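Local coordinates for pyruvate kinase 1 (Trypanosoma brucei brucei, PDB 4KCT), which catalyses the transfer of phosphate from phosphoenolpyruvate to ADP in glycolysis, giving pyruvate and ATP, and also has an intrinsic decarboxylase activity, at residues A[90-95]-A[172-178]; A[129-135]-A[180-186]. One frame throughout, in Å; residues are numbered along the deposited sequence.

Interaction 1. Residues A[90-95]-A[172-178]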
# COMPACT_ATOMS: atom_id res chain seq x y z
N ILE A 90 -42.38 9.54 -21.90
CA ILE A 90 -43.52 10.30 -21.46
C ILE A 90 -43.51 11.58 -22.26
O ILE A 90 -42.47 12.23 -22.42
CB ILE A 90 -43.41 10.66 -19.97
CG1 ILE A 90 -43.26 9.39 -19.13
CG2 ILE A 90 -44.60 11.52 -19.53
CD1 ILE A 90 -42.90 9.66 -17.68
N ARG A 91 -44.67 11.93 -22.81
CA ARG A 91 -44.79 13.14 -23.58
C ARG A 91 -45.99 13.97 -23.15
O ARG A 91 -46.93 13.44 -22.51
CB ARG A 91 -44.86 12.81 -25.08
CG ARG A 91 -43.51 12.34 -25.66
CD ARG A 91 -43.61 11.99 -27.14
NE ARG A 91 -44.76 11.13 -27.41
CZ ARG A 91 -45.33 10.97 -28.61
NH1 ARG A 91 -46.41 10.20 -28.73
NH2 ARG A 91 -44.82 11.56 -29.69
N THR A 92 -45.95 15.27 -23.47
CA THR A 92 -47.13 16.12 -23.36
C THR A 92 -48.17 15.67 -24.37
O THR A 92 -47.84 14.95 -25.32
CB THR A 92 -46.79 17.62 -23.64
OG1 THR A 92 -46.53 17.80 -25.04
CG2 THR A 92 -45.55 18.07 -22.84
N GLY A 93 -49.38 16.19 -24.23
CA GLY A 93 -50.35 16.19 -25.33
C GLY A 93 -50.05 17.24 -26.39
O GLY A 93 -48.91 17.72 -26.52
N LEU A 94 -51.04 17.51 -27.23
CA LEU A 94 -50.96 18.61 -28.20
C LEU A 94 -51.42 19.91 -27.57
O LEU A 94 -52.02 19.91 -26.47
CB LEU A 94 -51.83 18.31 -29.45
CG LEU A 94 -51.93 16.84 -29.90
CD1 LEU A 94 -52.97 16.66 -31.01
CD2 LEU A 94 -50.57 16.34 -30.36
N PHE A 95 -51.20 21.00 -28.29
CA PHE A 95 -51.57 22.32 -27.86
C PHE A 95 -52.46 22.96 -28.92
O PHE A 95 -52.28 22.70 -30.11
CB PHE A 95 -50.30 23.17 -27.67
CG PHE A 95 -49.43 22.69 -26.53
CD1 PHE A 95 -49.70 23.09 -25.23
CD2 PHE A 95 -48.44 21.76 -26.75
CE1 PHE A 95 -48.97 22.59 -24.16
CE2 PHE A 95 -47.71 21.22 -25.69
CZ PHE A 95 -47.98 21.64 -24.39
N LEU A 172 -43.64 25.67 -26.22
CA LEU A 172 -43.89 24.26 -26.43
C LEU A 172 -44.63 24.05 -27.74
O LEU A 172 -45.58 24.76 -28.03
CB LEU A 172 -44.72 23.68 -25.26
CG LEU A 172 -43.98 23.49 -23.94
CD1 LEU A 172 -44.89 22.77 -22.94
CD2 LEU A 172 -42.69 22.71 -24.17
N THR A 173 -44.23 23.03 -28.50
CA THR A 173 -45.06 22.50 -29.59
C THR A 173 -45.65 21.13 -29.18
O THR A 173 -45.47 20.67 -28.04
CB THR A 173 -44.24 22.37 -30.89
OG1 THR A 173 -43.08 21.57 -30.63
CG2 THR A 173 -43.78 23.76 -31.40
N ASP A 174 -46.35 20.48 -30.11
CA ASP A 174 -47.10 19.25 -29.80
C ASP A 174 -46.17 18.12 -29.29
O ASP A 174 -45.11 17.87 -29.87
CB ASP A 174 -47.88 18.77 -31.03
CG ASP A 174 -49.15 19.61 -31.30
OD1 ASP A 174 -49.48 20.51 -30.48
OD2 ASP A 174 -49.83 19.32 -32.32
N ARG A 175 -46.62 17.40 -28.27
CA ARG A 175 -45.98 16.13 -27.84
C ARG A 175 -44.47 16.25 -27.60
O ARG A 175 -43.71 15.43 -28.11
CB ARG A 175 -46.24 15.01 -28.86
CG ARG A 175 -47.71 14.68 -29.07
CD ARG A 175 -47.97 13.18 -29.02
NE ARG A 175 -49.19 12.85 -29.75
CZ ARG A 175 -50.40 12.70 -29.21
NH1 ARG A 175 -50.56 12.75 -27.89
NH2 ARG A 175 -51.45 12.46 -29.98
N ARG A 176 -44.08 17.16 -26.71
CA ARG A 176 -42.68 17.27 -26.29
C ARG A 176 -42.37 16.26 -25.18
O ARG A 176 -43.28 15.81 -24.46
CB ARG A 176 -42.40 18.68 -25.78
CG ARG A 176 -42.67 19.78 -26.81
CD ARG A 176 -41.71 19.66 -27.97
NE ARG A 176 -42.23 18.73 -28.96
CZ ARG A 176 -41.50 18.17 -29.91
NH1 ARG A 176 -42.05 17.28 -30.72
NH2 ARG A 176 -40.23 18.51 -30.06
N GLY A 177 -41.12 15.80 -25.14
CA GLY A 177 -40.66 14.87 -24.10
C GLY A 177 -40.79 15.42 -22.68
O GLY A 177 -40.53 16.61 -22.44
N ILE A 178 -41.07 14.52 -21.73
CA ILE A 178 -41.16 14.84 -20.30
C ILE A 178 -40.13 13.99 -19.54
O ILE A 178 -39.97 12.79 -19.84
CB ILE A 178 -42.59 14.52 -19.77
CG1 ILE A 178 -43.63 15.50 -20.35
CG2 ILE A 178 -42.64 14.48 -18.23
CD1 ILE A 178 -43.48 16.93 -19.83
O HOH W 1 -39.78 10.70 -21.64
O HOH W 2 -48.70 12.33 -25.94
O HOH W 3 -52.23 20.82 -32.02

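Interaction 2. Residues A[129-135]-A[180-186]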
# COMPACT_ATOMS: atom_id res chain seq x y z
N TYR A 129 -48.65 10.18 -18.70
CA TYR A 129 -48.22 9.20 -17.69
C TYR A 129 -49.19 9.18 -16.50
O TYR A 129 -49.23 10.13 -15.75
CB TYR A 129 -46.80 9.56 -17.18
CG TYR A 129 -46.26 8.59 -16.17
CD1 TYR A 129 -46.02 7.27 -16.52
CD2 TYR A 129 -46.07 8.98 -14.85
CE1 TYR A 129 -45.57 6.36 -15.58
CE2 TYR A 129 -45.60 8.07 -13.89
CZ TYR A 129 -45.33 6.78 -14.28
OH TYR A 129 -44.89 5.87 -13.38
N PRO A 130 -50.02 8.11 -16.38
CA PRO A 130 -51.18 8.13 -15.47
C PRO A 130 -50.82 8.22 -14.01
O PRO A 130 -51.56 8.79 -13.24
CB PRO A 130 -51.88 6.80 -15.75
CG PRO A 130 -51.55 6.49 -17.17
CD PRO A 130 -50.19 7.10 -17.45
N GLN A 131 -49.64 7.72 -13.64
CA GLN A 131 -49.19 7.78 -12.26
C GLN A 131 -48.53 9.11 -11.87
O GLN A 131 -47.87 9.20 -10.83
CB GLN A 131 -48.26 6.63 -11.95
CG GLN A 131 -48.97 5.27 -11.93
CD GLN A 131 -49.86 5.14 -10.73
OE1 GLN A 131 -49.51 5.58 -9.63
NE2 GLN A 131 -51.08 4.66 -10.95
N LEU A 132 -48.66 10.13 -12.72
CA LEU A 132 -47.92 11.38 -12.51
C LEU A 132 -48.06 11.93 -11.07
O LEU A 132 -47.08 12.34 -10.45
CB LEU A 132 -48.33 12.45 -13.53
CG LEU A 132 -47.68 13.83 -13.37
CD1 LEU A 132 -46.21 13.74 -13.74
CD2 LEU A 132 -48.39 14.85 -14.24
N THR A 133 -49.28 11.94 -10.53
CA THR A 133 -49.51 12.60 -9.23
C THR A 133 -49.03 11.76 -8.06
O THR A 133 -48.96 12.24 -6.95
CB THR A 133 -50.99 12.98 -8.99
OG1 THR A 133 -51.79 11.79 -8.99
CG2 THR A 133 -51.49 13.93 -10.06
N ASN A 134 -48.70 10.50 -8.32
CA ASN A 134 -47.96 9.70 -7.33
C ASN A 134 -46.47 9.84 -7.46
O ASN A 134 -45.75 9.61 -6.51
CB ASN A 134 -48.34 8.23 -7.43
CG ASN A 134 -49.77 7.98 -7.06
OD1 ASN A 134 -50.32 8.70 -6.23
ND2 ASN A 134 -50.42 7.06 -7.75
N ALA A 135 -45.99 10.09 -8.67
CA ALA A 135 -44.56 10.08 -8.94
C ALA A 135 -43.88 11.35 -8.44
O ALA A 135 -42.76 11.30 -7.97
CB ALA A 135 -44.30 9.90 -10.43
N LEU A 180 -39.05 13.16 -15.38
CA LEU A 180 -39.46 13.35 -14.00
C LEU A 180 -38.23 13.08 -13.14
O LEU A 180 -38.03 11.95 -12.66
CB LEU A 180 -40.58 12.35 -13.67
CG LEU A 180 -42.06 12.72 -13.90
CD1 LEU A 180 -42.34 14.01 -14.68
CD2 LEU A 180 -42.95 11.55 -14.30
N PRO A 181 -37.38 14.11 -12.95
CA PRO A 181 -36.02 13.86 -12.43
C PRO A 181 -36.09 13.36 -11.01
O PRO A 181 -36.89 13.86 -10.22
CB PRO A 181 -35.36 15.25 -12.49
CG PRO A 181 -36.50 16.22 -12.50
CD PRO A 181 -37.62 15.52 -13.25
N GLY A 182 -35.45 12.23 -10.75
CA GLY A 182 -35.42 11.68 -9.40
C GLY A 182 -36.66 10.88 -9.02
O GLY A 182 -36.73 10.37 -7.92
N CYS A 183 -37.61 10.74 -9.95
CA CYS A 183 -38.90 10.10 -9.63
C CYS A 183 -38.95 8.65 -10.09
O CYS A 183 -38.47 8.31 -11.19
CB CYS A 183 -40.07 10.86 -10.27
SG CYS A 183 -40.19 12.59 -9.78
N GLU A 184 -39.60 7.80 -9.31
CA GLU A 184 -39.80 6.41 -9.72
C GLU A 184 -40.87 6.35 -10.81
O GLU A 184 -42.02 6.72 -10.58
CB GLU A 184 -40.21 5.54 -8.52
CG GLU A 184 -39.28 5.64 -7.32
CD GLU A 184 -37.92 5.00 -7.57
OE1 GLU A 184 -36.91 5.46 -6.99
OE2 GLU A 184 -37.86 4.03 -8.37
N VAL A 185 -40.46 6.02 -12.02
CA VAL A 185 -41.38 5.92 -13.14
C VAL A 185 -41.57 4.45 -13.48
O VAL A 185 -40.61 3.67 -13.46
CB VAL A 185 -40.82 6.67 -14.35
CG1 VAL A 185 -41.55 6.26 -15.62
CG2 VAL A 185 -40.88 8.18 -14.11
N ASP A 186 -42.82 4.05 -13.71
CA ASP A 186 -43.15 2.65 -13.99
C ASP A 186 -43.74 2.51 -15.39
O ASP A 186 -44.91 2.82 -15.62
CB ASP A 186 -44.15 2.13 -12.93
CG ASP A 186 -44.45 0.64 -13.09
OD1 ASP A 186 -45.30 0.12 -12.32
OD2 ASP A 186 -43.84 -0.01 -13.97
O HOH W 4 -44.68 6.56 -10.92
O HOH W 5 -47.27 3.51 -13.88
O HOH W 6 -41.29 9.04 -7.37

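Interaction 1. Residues A[90-95]-A[172-178]
Ile90 and Arg91 run antiparallel to Gly177 and Ile178, with Arg91 and Gly177 as a non-hydrogen-bonded pair whose CA atoms are 4.5 Å apart. Ile178 N donates to Ile90 O, and Thr92 N to Arg176 O at 2.9 Å. Past Thr92 the ladder gives way to irregular bonds: Arg175 N reaches Gly93 O at 2.9 Å. Thr92 OG1, held between its own N and carbonyl carbon (chi1 72°), accepts a hydrogen bond from Arg176 N at 3.0 Å across the contact and donates within its own segment, to Gly93 O. The pairing belongs to the small β-barrel B domain of pyruvate kinase, inserted after the third strand of the TIM barrel; strand 90-91 edges its sheet, and Thr92 and Ile178 pack on Val144 of strand 141-144. Asp174 OD1 accepts a hydrogen bond from Phe95 N at 2.8 Å from above the carboxylate plane, while water 3 links OD2 to Phe95 O. Leu172 CB lies off-centre over the Phe95 ring, and Thr173 O meets the ring edge at CE2. Arg175 CD lies over one face of the Arg91 guanidinium, toward its rim, and Leu94 CD2 likewise over the Arg175 guanidinium, whose NH1 forms a salt bridge with Glu117. Arg176 NE and NH1 both donate to Asp174 O, side-on, within the segment.

Interaction 2. Residues A[129-135]-A[180-186]
Tyr129 carries the direct polar link to segment 180-186: its OH accepts a hydrogen bond from Asp186 N at 2.8 Å, almost straight (171°). With CG anti to the backbone N (chi1 -178°), the ring reaches across to the loop and brings Asp186 O to its edge. Three waters extend the polar contact. Water 4 lies in the ring plane, 2.6 Å from Tyr129 OH, and donates to Glu184 O; water 5 touches the hydroxyl only weakly and donates to Asp186 O. Water 6 donates to Ala135 O and accepts from Glu184 N, bridging the last residue of helix 132-135 to the loop. The carboxylate of Glu184 leads away, to His243.

Apolar contacts gather round Leu180. Its CD2 meets Tyr129 CD2 at 4.1 Å and Leu132 CD1 at 4.0 Å, the two leucine side chains crossing at about a right angle, and Ala135 CB stands farther off. Val185 CG1 comes obliquely to the tyrosine ring, 4.0 Å from CE1, and Cys183 CB faces Ala135 CB at 4.3 Å.

Each backbone is shaped by a turn. A type I turn from Tyr129 to Leu132 leads into the helix, where Gln131 is the N-cap residue and its OE1 takes a hydrogen bond from Asn134 ND2 at 2.6 Å. A type II turn from Leu180 to Cys183, with Gly182 at positive phi, turns the backbone of 180-186. The arrangement packs a short helix of the pyruvate kinase B domain against the linker by which the chain returns to the TIM barrel.

In the fold
Interactions 1 and 2 lie in the B domain, about 16 Å apart between centres, and their segments alternate along the chain. Ile90 joins them: its CG2 packs on Tyr129 CB at 3.8 Å and its CD1 on Leu180 CD2 at 3.9 Å. Segment 172-178 leads through strand 177-179 directly into 180-186, so the edge pairing of interaction 1 continues into the linker of interaction 2. Neither contact is in the pyruvate site, although the magnesium ion held by Glu241 and Asp265 is about 14 Å from the side chain of Val185. In pyruvate kinases the B domain closes over this cleft, and both contacts belong to that lid.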